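PDB 4KPP: Sodium/calcium exchanger membrane region domain-containing protein from Archaeoglobus fulgidus, which probably carries calcium ions across the membrane in exchange for protons. Local coordinates for residues Pro19-Leu24 and Gly217-Met222; Leu11-Leu16 and Ser47-Trp52; Tyr79-Tyr84 and Glu225-Gly230. All blocks are in the same frame, centred on the assembly; numbering follows the deposited sequence.

Contacts 2 and 3 each lie on the same side of the chain's centre as contact 1, and all three are away from the bound calcium ion and its ligands Ile330, Asp333, Lys335 and Glu340. Contact 1 stands between the others, its centre about 13 Å from each of theirs. It meets contact 2 where Ile220 CD1 packs on Ile50 CD1 at 3.6 Å, and contact 3 where Trp20 CZ2 lies 3.4 Å from Ala226 CB. Contacts 2 and 3 do not touch; their nearest atoms are about 9 Å apart. The oleic acid lies against contact 1, about 14 Å from the side chain of Ser14 and about 11 Å from that of Glu225.

Contact 1 (Pro19-Leu24 and Gly217-Met222); sequences PWLISL and GFTILM. With OLA (oleic acid), chain F.
Met222 receives both Trp20 and Leu24, and it does so with different atoms. The indole NE1 of Trp20 donates to the backbone O of Met222 at 3.0 Å. The N-H is almost straight on its acceptor, at 175°, and that oxygen lies at the ring's edge, close to its plane. On the carbonyl's side the geometry is less regular, since the donor is tilted from the carbonyl plane. Leu24 reaches the same carbonyl with CD1, 3.3 Å from Met222 O, and the same methyl packs on Met222 CB at 3.8 Å. CG of Leu24 also covers one face of the indole, offset toward the rim.

Met222 CG lies over the rim of one Phe218 face; beyond it the chain bends at chi2 (-66°) and chi3 (-63°), and CE ends 3.7 Å from C5 of the oleic acid. The acyl chain also passes CB of Leu24 and the edge of the Phe218 ring. The fatty acid thus touches both helices on the flank where Phe218 and Met222 come to the surface.

One turn back from Leu24, Leu21 holds the next level. Its CD1 meets Thr219 OG1 at 3.8 Å, the two side chains crossing at about a right angle, while CD2 approaches Phe218 CE2 more loosely at 4.4 Å. The Thr219 hydroxyl is bonded to Phe215 O in its own helix, and it offers Leu21 only van der Waals contact.

Met222 is where helix 202-221 leaves helical geometry, and a carbonyl at such a point can accept from outside its own helix. A single directional bond therefore ties helix 18-25 to this helix end and, together with Leu24 CG on one ring face, restricts how the buried indole can turn, while the side chains of Leu21, Leu24, Phe218, Thr219 and Met222, with the lipid, supply the rest.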
loop_
_atom_site.group_PDB
_atom_site.type_symbol
_atom_site.label_atom_id
_atom_site.label_comp_id
_atom_site.label_asym_id
_atom_site.label_seq_id
_atom_site.Cartn_x
_atom_site.Cartn_y
_atom_site.Cartn_z
ATOM N N PRO A 19 3.803 -24.260 6.890
ATOM C CA PRO A 19 3.637 -24.389 8.345
ATOM C C PRO A 19 2.251 -23.959 8.819
ATOM O O PRO A 19 1.671 -24.613 9.689
ATOM C CB PRO A 19 4.714 -23.454 8.901
ATOM C CG PRO A 19 5.781 -23.467 7.862
ATOM C CD PRO A 19 5.049 -23.545 6.548
ATOM N N TRP A 20 1.715 -22.896 8.229
ATOM C CA TRP A 20 0.364 -22.468 8.562
ATOM C C TRP A 20 -0.713 -23.322 7.891
ATOM O O TRP A 20 -1.702 -23.685 8.526
ATOM C CB TRP A 20 0.143 -20.987 8.244
ATOM C CG TRP A 20 -1.259 -20.565 8.540
ATOM C CD1 TRP A 20 -2.181 -20.091 7.649
ATOM C CD2 TRP A 20 -1.919 -20.617 9.811
ATOM N NE1 TRP A 20 -3.369 -19.830 8.291
ATOM C CE2 TRP A 20 -3.234 -20.146 9.619
ATOM C CE3 TRP A 20 -1.523 -21.008 11.095
ATOM C CZ2 TRP A 20 -4.156 -20.058 10.662
ATOM C CZ3 TRP A 20 -2.442 -20.918 12.131
ATOM C CH2 TRP A 20 -3.742 -20.444 11.907
ATOM N N LEU A 21 -0.523 -23.640 6.612
ATOM C CA LEU A 21 -1.504 -24.432 5.870
ATOM C C LEU A 21 -1.664 -25.842 6.437
ATOM O O LEU A 21 -2.778 -26.360 6.533
ATOM C CB LEU A 21 -1.150 -24.492 4.383
ATOM C CG LEU A 21 -1.500 -23.245 3.567
ATOM C CD1 LEU A 21 -1.108 -23.420 2.107
ATOM C CD2 LEU A 21 -2.981 -22.913 3.692
ATOM N N ILE A 22 -0.546 -26.460 6.806
ATOM C CA ILE A 22 -0.572 -27.771 7.440
ATOM C C ILE A 22 -1.295 -27.692 8.782
ATOM O O ILE A 22 -2.093 -28.568 9.121
ATOM C CB ILE A 22 0.855 -28.320 7.631
ATOM C CG1 ILE A 22 1.474 -28.647 6.270
ATOM C CG2 ILE A 22 0.852 -29.544 8.537
ATOM C CD1 ILE A 22 2.978 -28.822 6.301
ATOM N N SER A 23 -1.025 -26.624 9.530
ATOM C CA SER A 23 -1.676 -26.396 10.816
ATOM C C SER A 23 -3.186 -26.248 10.656
ATOM O O SER A 23 -3.953 -26.712 11.498
ATOM C CB SER A 23 -1.099 -25.154 11.502
ATOM O OG SER A 23 0.296 -25.283 11.703
ATOM N N LEU A 24 -3.607 -25.597 9.576
ATOM C CA LEU A 24 -5.028 -25.468 9.273
ATOM C C LEU A 24 -5.629 -26.823 8.914
ATOM O O LEU A 24 -6.722 -27.167 9.366
ATOM C CB LEU A 24 -5.253 -24.490 8.119
ATOM C CG LEU A 24 -5.288 -22.994 8.429
ATOM C CD1 LEU A 24 -5.481 -22.200 7.146
ATOM C CD2 LEU A 24 -6.393 -22.680 9.427
ATOM N N GLY A 217 -3.805 -16.320 -3.268
ATOM C CA GLY A 217 -5.022 -15.643 -2.860
ATOM C C GLY A 217 -5.797 -16.456 -1.840
ATOM O O GLY A 217 -6.327 -15.907 -0.874
ATOM N N PHE A 218 -5.860 -17.768 -2.057
ATOM C CA PHE A 218 -6.492 -18.676 -1.106
ATOM C C PHE A 218 -5.769 -18.644 0.235
ATOM O O PHE A 218 -6.400 -18.569 1.289
ATOM C CB PHE A 218 -6.509 -20.102 -1.661
ATOM C CG PHE A 218 -6.913 -21.146 -0.655
ATOM C CD1 PHE A 218 -8.247 -21.328 -0.323
ATOM C CD2 PHE A 218 -5.960 -21.957 -0.056
ATOM C CE1 PHE A 218 -8.621 -22.293 0.596
ATOM C CE2 PHE A 218 -6.331 -22.923 0.865
ATOM C CZ PHE A 218 -7.662 -23.089 1.189
ATOM N N THR A 219 -4.442 -18.696 0.182
ATOM C CA THR A 219 -3.618 -18.691 1.384
ATOM C C THR A 219 -3.835 -17.435 2.225
ATOM O O THR A 219 -4.014 -17.516 3.440
ATOM C CB THR A 219 -2.130 -18.827 1.031
ATOM O OG1 THR A 219 -1.893 -20.129 0.483
ATOM C CG2 THR A 219 -1.264 -18.641 2.265
ATOM N N ILE A 220 -3.825 -16.278 1.573
ATOM C CA ILE A 220 -4.062 -15.013 2.260
ATOM C C ILE A 220 -5.415 -14.994 2.978
ATOM O O ILE A 220 -5.497 -14.623 4.150
ATOM C CB ILE A 220 -3.954 -13.821 1.286
ATOM C CG1 ILE A 220 -2.502 -13.648 0.832
ATOM C CG2 ILE A 220 -4.464 -12.544 1.933
ATOM C CD1 ILE A 220 -2.285 -12.492 -0.120
ATOM N N LEU A 221 -6.467 -15.412 2.279
ATOM C CA LEU A 221 -7.809 -15.422 2.858
ATOM C C LEU A 221 -7.936 -16.407 4.023
ATOM O O LEU A 221 -8.761 -16.217 4.916
ATOM C CB LEU A 221 -8.863 -15.715 1.784
ATOM C CG LEU A 221 -8.915 -14.722 0.615
ATOM C CD1 LEU A 221 -9.933 -15.148 -0.436
ATOM C CD2 LEU A 221 -9.195 -13.307 1.106
ATOM N N MET A 222 -7.114 -17.454 4.009
ATOM C CA MET A 222 -7.113 -18.447 5.083
ATOM C C MET A 222 -6.122 -18.097 6.190
ATOM O O MET A 222 -5.912 -18.884 7.111
ATOM C CB MET A 222 -6.792 -19.840 4.532
ATOM C CG MET A 222 -7.785 -20.352 3.501
ATOM S SD MET A 222 -9.426 -20.650 4.190
ATOM C CE MET A 222 -9.046 -21.939 5.373
HETATM C C3 OLA F . -9.373 -26.145 7.710
HETATM C C4 OLA F . -9.286 -26.517 6.235
HETATM C C5 OLA F . -8.361 -25.570 5.480
HETATM C C6 OLA F . -6.994 -26.203 5.249
HETATM C C7 OLA F . -6.491 -25.902 3.841
HETATM C C8 OLA F . -5.518 -26.973 3.364
#

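Contact 2 (Leu11-Leu16 and Ser47-Trp52); sequences LAISSL and SFLISW
Helix 4-14, near the start of the chain, packs here on the flank of helix 32-60, a predicted transmembrane helix, and Ile13 supplies most of the helix 4-14 side of the contact. Its CD1 enters between Phe48 and Leu49, 3.5 Å from Phe48 CB and 3.6 Å from Leu49 CD2. The Ile13 side chain crosses that of Phe48 at about a right angle and slides past that of Leu49 in the opposite direction. With Trp52, one turn further on, the meeting is tip to tip: Ile13 CG1 lies 3.7 Å from CZ3 at the far end of the indole, and CG2 comes near CH2.

Both torsions of Ile13, chi1 at 92° and chi2 at 129°, lie away from the staggered values, which suggests either some strain or uncertainty in how this side chain is modelled.

Beside it, Ser14 places OG 3.4 Å from Leu49 CD2. That hydroxyl is hydrogen-bonded to Leu10 O within its own helix, and it makes no polar link to Leu49. Within the fold Leu49 also packs on Leu212, Phe48 on Pro257 and Ile260, and Trp52 on Val193 and Pro194.

No hydrogen bond joins the two segments. Cohesion depends on the fit of one branched side chain among a leucine, the CB of a phenylalanine and the far end of an indole, with the serine's polarity spent within its own helix.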
loop_
_atom_site.group_PDB
_atom_site.type_symbol
_atom_site.label_atom_id
_atom_site.label_comp_id
_atom_site.label_asym_id
_atom_site.label_seq_id
_atom_site.Cartn_x
_atom_site.Cartn_y
_atom_site.Cartn_z
ATOM N N LEU A 11 9.813 -22.860 -5.227
ATOM C CA LEU A 11 9.465 -23.905 -4.269
ATOM C C LEU A 11 9.730 -23.488 -2.824
ATOM O O LEU A 11 8.938 -23.788 -1.930
ATOM C CB LEU A 11 10.230 -25.194 -4.580
ATOM C CG LEU A 11 9.911 -26.389 -3.677
ATOM C CD1 LEU A 11 8.494 -26.890 -3.927
ATOM C CD2 LEU A 11 10.928 -27.511 -3.857
ATOM N N ALA A 12 10.846 -22.800 -2.604
ATOM C CA ALA A 12 11.265 -22.424 -1.256
ATOM C C ALA A 12 10.251 -21.518 -0.567
ATOM O O ALA A 12 9.809 -21.805 0.544
ATOM C CB ALA A 12 12.636 -21.758 -1.288
ATOM N N ILE A 13 9.874 -20.432 -1.230
ATOM C CA ILE A 13 8.956 -19.481 -0.618
ATOM C C ILE A 13 7.509 -19.975 -0.629
ATOM O O ILE A 13 6.707 -19.563 0.209
ATOM C CB ILE A 13 9.064 -18.079 -1.246
ATOM C CG1 ILE A 13 8.075 -17.917 -2.400
ATOM C CG2 ILE A 13 10.511 -17.791 -1.652
ATOM C CD1 ILE A 13 7.229 -16.682 -2.277
ATOM N N SER A 14 7.182 -20.858 -1.568
ATOM C CA SER A 14 5.868 -21.490 -1.583
ATOM C C SER A 14 5.752 -22.382 -0.355
ATOM O O SER A 14 4.693 -22.471 0.270
ATOM C CB SER A 14 5.671 -22.321 -2.857
ATOM O OG SER A 14 5.575 -21.499 -4.009
ATOM N N SER A 15 6.862 -23.024 -0.004
ATOM C CA SER A 15 6.904 -23.934 1.134
ATOM C C SER A 15 6.726 -23.192 2.460
ATOM O O SER A 15 6.383 -23.796 3.471
ATOM C CB SER A 15 8.215 -24.726 1.135
ATOM O OG SER A 15 8.085 -25.935 1.864
ATOM N N LEU A 16 6.953 -21.882 2.445
ATOM C CA LEU A 16 6.804 -21.059 3.643
ATOM C C LEU A 16 5.344 -20.901 4.084
ATOM O O LEU A 16 5.074 -20.517 5.223
ATOM C CB LEU A 16 7.449 -19.687 3.438
ATOM C CG LEU A 16 8.971 -19.639 3.278
ATOM C CD1 LEU A 16 9.439 -18.201 3.113
ATOM C CD2 LEU A 16 9.673 -20.300 4.459
ATOM N N SER A 47 2.357 -13.204 -0.762
ATOM C CA SER A 47 2.480 -11.888 -1.378
ATOM C C SER A 47 3.543 -11.848 -2.477
ATOM O O SER A 47 3.340 -11.216 -3.515
ATOM C CB SER A 47 2.766 -10.816 -0.323
ATOM O OG SER A 47 2.850 -9.536 -0.921
ATOM N N PHE A 48 4.676 -12.511 -2.250
ATOM C CA PHE A 48 5.723 -12.585 -3.268
ATOM C C PHE A 48 5.246 -13.407 -4.461
ATOM O O PHE A 48 5.555 -13.088 -5.611
ATOM C CB PHE A 48 7.011 -13.200 -2.709
ATOM C CG PHE A 48 7.755 -12.309 -1.755
ATOM C CD1 PHE A 48 8.508 -11.244 -2.225
ATOM C CD2 PHE A 48 7.725 -12.551 -0.390
ATOM C CE1 PHE A 48 9.201 -10.425 -1.350
ATOM C CE2 PHE A 48 8.414 -11.735 0.488
ATOM C CZ PHE A 48 9.153 -10.672 0.007
ATOM N N LEU A 49 4.500 -14.471 -4.175
ATOM C CA LEU A 49 3.938 -15.321 -5.218
ATOM C C LEU A 49 3.020 -14.505 -6.115
ATOM O O LEU A 49 3.105 -14.586 -7.343
ATOM C CB LEU A 49 3.171 -16.498 -4.606
ATOM C CG LEU A 49 4.002 -17.466 -3.758
ATOM C CD1 LEU A 49 3.108 -18.449 -3.008
ATOM C CD2 LEU A 49 5.024 -18.207 -4.615
ATOM N N ILE A 50 2.151 -13.714 -5.488
ATOM C CA ILE A 50 1.232 -12.843 -6.210
ATOM C C ILE A 50 1.989 -11.845 -7.081
ATOM O O ILE A 50 1.635 -11.630 -8.236
ATOM C CB ILE A 50 0.283 -12.101 -5.242
ATOM C CG1 ILE A 50 -0.793 -13.059 -4.732
ATOM C CG2 ILE A 50 -0.371 -10.914 -5.929
ATOM C CD1 ILE A 50 -1.720 -12.459 -3.706
ATOM N N SER A 51 3.048 -11.259 -6.533
ATOM C CA SER A 51 3.848 -10.302 -7.287
ATOM C C SER A 51 4.541 -10.969 -8.471
ATOM O O SER A 51 4.575 -10.412 -9.568
ATOM C CB SER A 51 4.867 -9.612 -6.381
ATOM O OG SER A 51 4.209 -8.768 -5.456
ATOM N N TRP A 52 5.086 -12.161 -8.239
ATOM C CA TRP A 52 5.693 -12.955 -9.302
ATOM C C TRP A 52 4.675 -13.262 -10.387
ATOM O O TRP A 52 4.991 -13.223 -11.577
ATOM C CB TRP A 52 6.253 -14.266 -8.745
ATOM C CG TRP A 52 7.513 -14.098 -7.963
ATOM C CD1 TRP A 52 8.294 -12.981 -7.900
ATOM C CD2 TRP A 52 8.142 -15.076 -7.128
ATOM N NE1 TRP A 52 9.373 -13.203 -7.079
ATOM C CE2 TRP A 52 9.303 -14.482 -6.592
ATOM C CE3 TRP A 52 7.839 -16.396 -6.780
ATOM C CZ2 TRP A 52 10.159 -15.162 -5.729
ATOM C CZ3 TRP A 52 8.693 -17.069 -5.924
ATOM C CH2 TRP A 52 9.838 -16.452 -5.410
#

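Contact 3 (Tyr79-Tyr84 and Glu225-Gly230); sequences YAVDGY and EAFSEG
The Tyr84 ring lies across helix 224-237 with one face over the backbone of Glu225. Glu225 CA sits 4.1 Å from the ring centroid and 16° off its normal, a CH-pi contact offset toward the rim. The Glu225 side chain then runs out in extended form past the ring, CG coming within 3.5 Å of Tyr84 CE1. Ser228 CB comes in obliquely on Tyr84 CD2, at 3.6 Å. At the phenol end, Glu229 OE2 lies at the ring edge, but its separation from Tyr84 OH is too short to be credible, and the details of that meeting remain doubtful. From its CA, Tyr84 sets out toward the partner helix, and CG lies anti to the backbone N (chi1 169°).

The second ring, that of Phe227, is met obliquely by Val81 CG2, with CD2 as the nearest ring atom at 4.3 Å. The other methyl of Val81, CG1, lies 3.8 Å from Ser228 OG, a hydroxyl already bonded to Val224 O in its own helix. Phe227 also packs on Thr36 and Ser39 of helix 32-60.

The axes of the two helical segments come within 9.8 Å and cross at -63°. Residues 79-84 and 225-230 belong to the two different exchanger-family regions of the chain, so the tyrosine spans a junction between them. Leaving aside the uncertain phenol-carboxylate pair, dispersion and CH-pi attraction hold this crossing: an aromatic face on a helix backbone, beside it Ser228 against Tyr84 and Val81, and Val81 against Phe227.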
loop_
_atom_site.group_PDB
_atom_site.type_symbol
_atom_site.label_atom_id
_atom_site.label_comp_id
_atom_site.label_asym_id
_atom_site.label_seq_id
_atom_site.Cartn_x
_atom_site.Cartn_y
_atom_site.Cartn_z
ATOM N N TYR A 79 -5.026 -4.967 1.948
ATOM C CA TYR A 79 -6.462 -4.925 1.707
ATOM C C TYR A 79 -7.180 -6.031 2.468
ATOM O O TYR A 79 -8.290 -5.835 2.961
ATOM C CB TYR A 79 -6.772 -5.013 0.209
ATOM C CG TYR A 79 -6.558 -3.706 -0.514
ATOM C CD1 TYR A 79 -5.277 -3.255 -0.804
ATOM C CD2 TYR A 79 -7.636 -2.919 -0.899
ATOM C CE1 TYR A 79 -5.075 -2.057 -1.456
ATOM C CE2 TYR A 79 -7.445 -1.721 -1.555
ATOM C CZ TYR A 79 -6.162 -1.295 -1.832
ATOM O OH TYR A 79 -5.961 -0.101 -2.483
ATOM N N ALA A 80 -6.535 -7.188 2.573
ATOM C CA ALA A 80 -7.142 -8.336 3.236
ATOM C C ALA A 80 -7.176 -8.166 4.751
ATOM O O ALA A 80 -8.177 -8.481 5.391
ATOM C CB ALA A 80 -6.415 -9.612 2.855
ATOM N N VAL A 81 -6.080 -7.669 5.317
ATOM C CA VAL A 81 -6.008 -7.418 6.754
ATOM C C VAL A 81 -6.922 -6.265 7.164
ATOM O O VAL A 81 -7.686 -6.379 8.124
ATOM C CB VAL A 81 -4.561 -7.124 7.214
ATOM C CG1 VAL A 81 -4.543 -6.642 8.662
ATOM C CG2 VAL A 81 -3.686 -8.360 7.048
ATOM N N ASP A 82 -6.851 -5.156 6.433
ATOM C CA ASP A 82 -7.700 -4.012 6.736
ATOM C C ASP A 82 -9.156 -4.353 6.445
ATOM O O ASP A 82 -10.064 -3.895 7.140
ATOM C CB ASP A 82 -7.277 -2.791 5.924
ATOM C CG ASP A 82 -7.724 -1.489 6.559
ATOM O OD1 ASP A 82 -8.420 -1.534 7.598
ATOM O OD2 ASP A 82 -7.384 -0.418 6.013
ATOM N N GLY A 83 -9.366 -5.166 5.414
ATOM C CA GLY A 83 -10.692 -5.639 5.068
ATOM C C GLY A 83 -11.291 -6.492 6.169
ATOM O O GLY A 83 -12.493 -6.419 6.430
ATOM N N TYR A 84 -10.456 -7.302 6.816
ATOM C CA TYR A 84 -10.916 -8.127 7.927
ATOM C C TYR A 84 -11.407 -7.263 9.079
ATOM O O TYR A 84 -12.449 -7.534 9.667
ATOM C CB TYR A 84 -9.811 -9.070 8.420
ATOM C CG TYR A 84 -10.160 -9.755 9.726
ATOM C CD1 TYR A 84 -11.005 -10.857 9.751
ATOM C CD2 TYR A 84 -9.655 -9.291 10.937
ATOM C CE1 TYR A 84 -11.336 -11.480 10.940
ATOM C CE2 TYR A 84 -9.983 -9.907 12.131
ATOM C CZ TYR A 84 -10.822 -11.000 12.125
ATOM O OH TYR A 84 -11.150 -11.617 13.308
ATOM N N GLU A 225 -7.332 -13.640 9.259
ATOM C CA GLU A 225 -8.055 -13.645 10.525
ATOM C C GLU A 225 -7.150 -14.101 11.661
ATOM O O GLU A 225 -7.054 -13.438 12.690
ATOM C CB GLU A 225 -9.293 -14.540 10.445
ATOM C CG GLU A 225 -10.040 -14.678 11.763
ATOM C CD GLU A 225 -11.293 -15.526 11.645
ATOM O OE1 GLU A 225 -11.474 -16.186 10.599
ATOM O OE2 GLU A 225 -12.098 -15.534 12.599
ATOM N N ALA A 226 -6.480 -15.231 11.467
ATOM C CA ALA A 226 -5.593 -15.762 12.491
ATOM C C ALA A 226 -4.433 -14.810 12.753
ATOM O O ALA A 226 -4.024 -14.618 13.896
ATOM C CB ALA A 226 -5.081 -17.128 12.091
ATOM N N PHE A 227 -3.906 -14.209 11.690
ATOM C CA PHE A 227 -2.826 -13.247 11.844
ATOM C C PHE A 227 -3.291 -11.994 12.588
ATOM O O PHE A 227 -2.578 -11.484 13.449
ATOM C CB PHE A 227 -2.219 -12.877 10.487
ATOM C CG PHE A 227 -1.200 -11.775 10.563
ATOM C CD1 PHE A 227 0.049 -12.006 11.120
ATOM C CD2 PHE A 227 -1.496 -10.504 10.093
ATOM C CE1 PHE A 227 0.990 -10.986 11.200
ATOM C CE2 PHE A 227 -0.565 -9.483 10.170
ATOM C CZ PHE A 227 0.680 -9.723 10.723
ATOM N N SER A 228 -4.487 -11.510 12.258
ATOM C CA SER A 228 -5.022 -10.294 12.871
ATOM C C SER A 228 -5.421 -10.530 14.326
ATOM O O SER A 228 -5.093 -9.731 15.204
ATOM C CB SER A 228 -6.225 -9.760 12.084
ATOM O OG SER A 228 -5.910 -9.571 10.714
ATOM N N GLU A 229 -6.132 -11.626 14.574
ATOM C CA GLU A 229 -6.529 -11.984 15.930
ATOM C C GLU A 229 -5.329 -12.438 16.750
ATOM O O GLU A 229 -5.297 -12.252 17.966
ATOM C CB GLU A 229 -7.606 -13.072 15.919
ATOM C CG GLU A 229 -8.914 -12.653 15.256
ATOM C CD GLU A 229 -9.587 -11.471 15.946
ATOM O OE1 GLU A 229 -9.334 -11.245 17.147
ATOM O OE2 GLU A 229 -10.376 -10.767 15.278
ATOM N N GLY A 230 -4.349 -13.039 16.080
ATOM C CA GLY A 230 -3.118 -13.438 16.734
ATOM C C GLY A 230 -2.363 -12.223 17.236
ATOM O O GLY A 230 -1.871 -12.207 18.366
#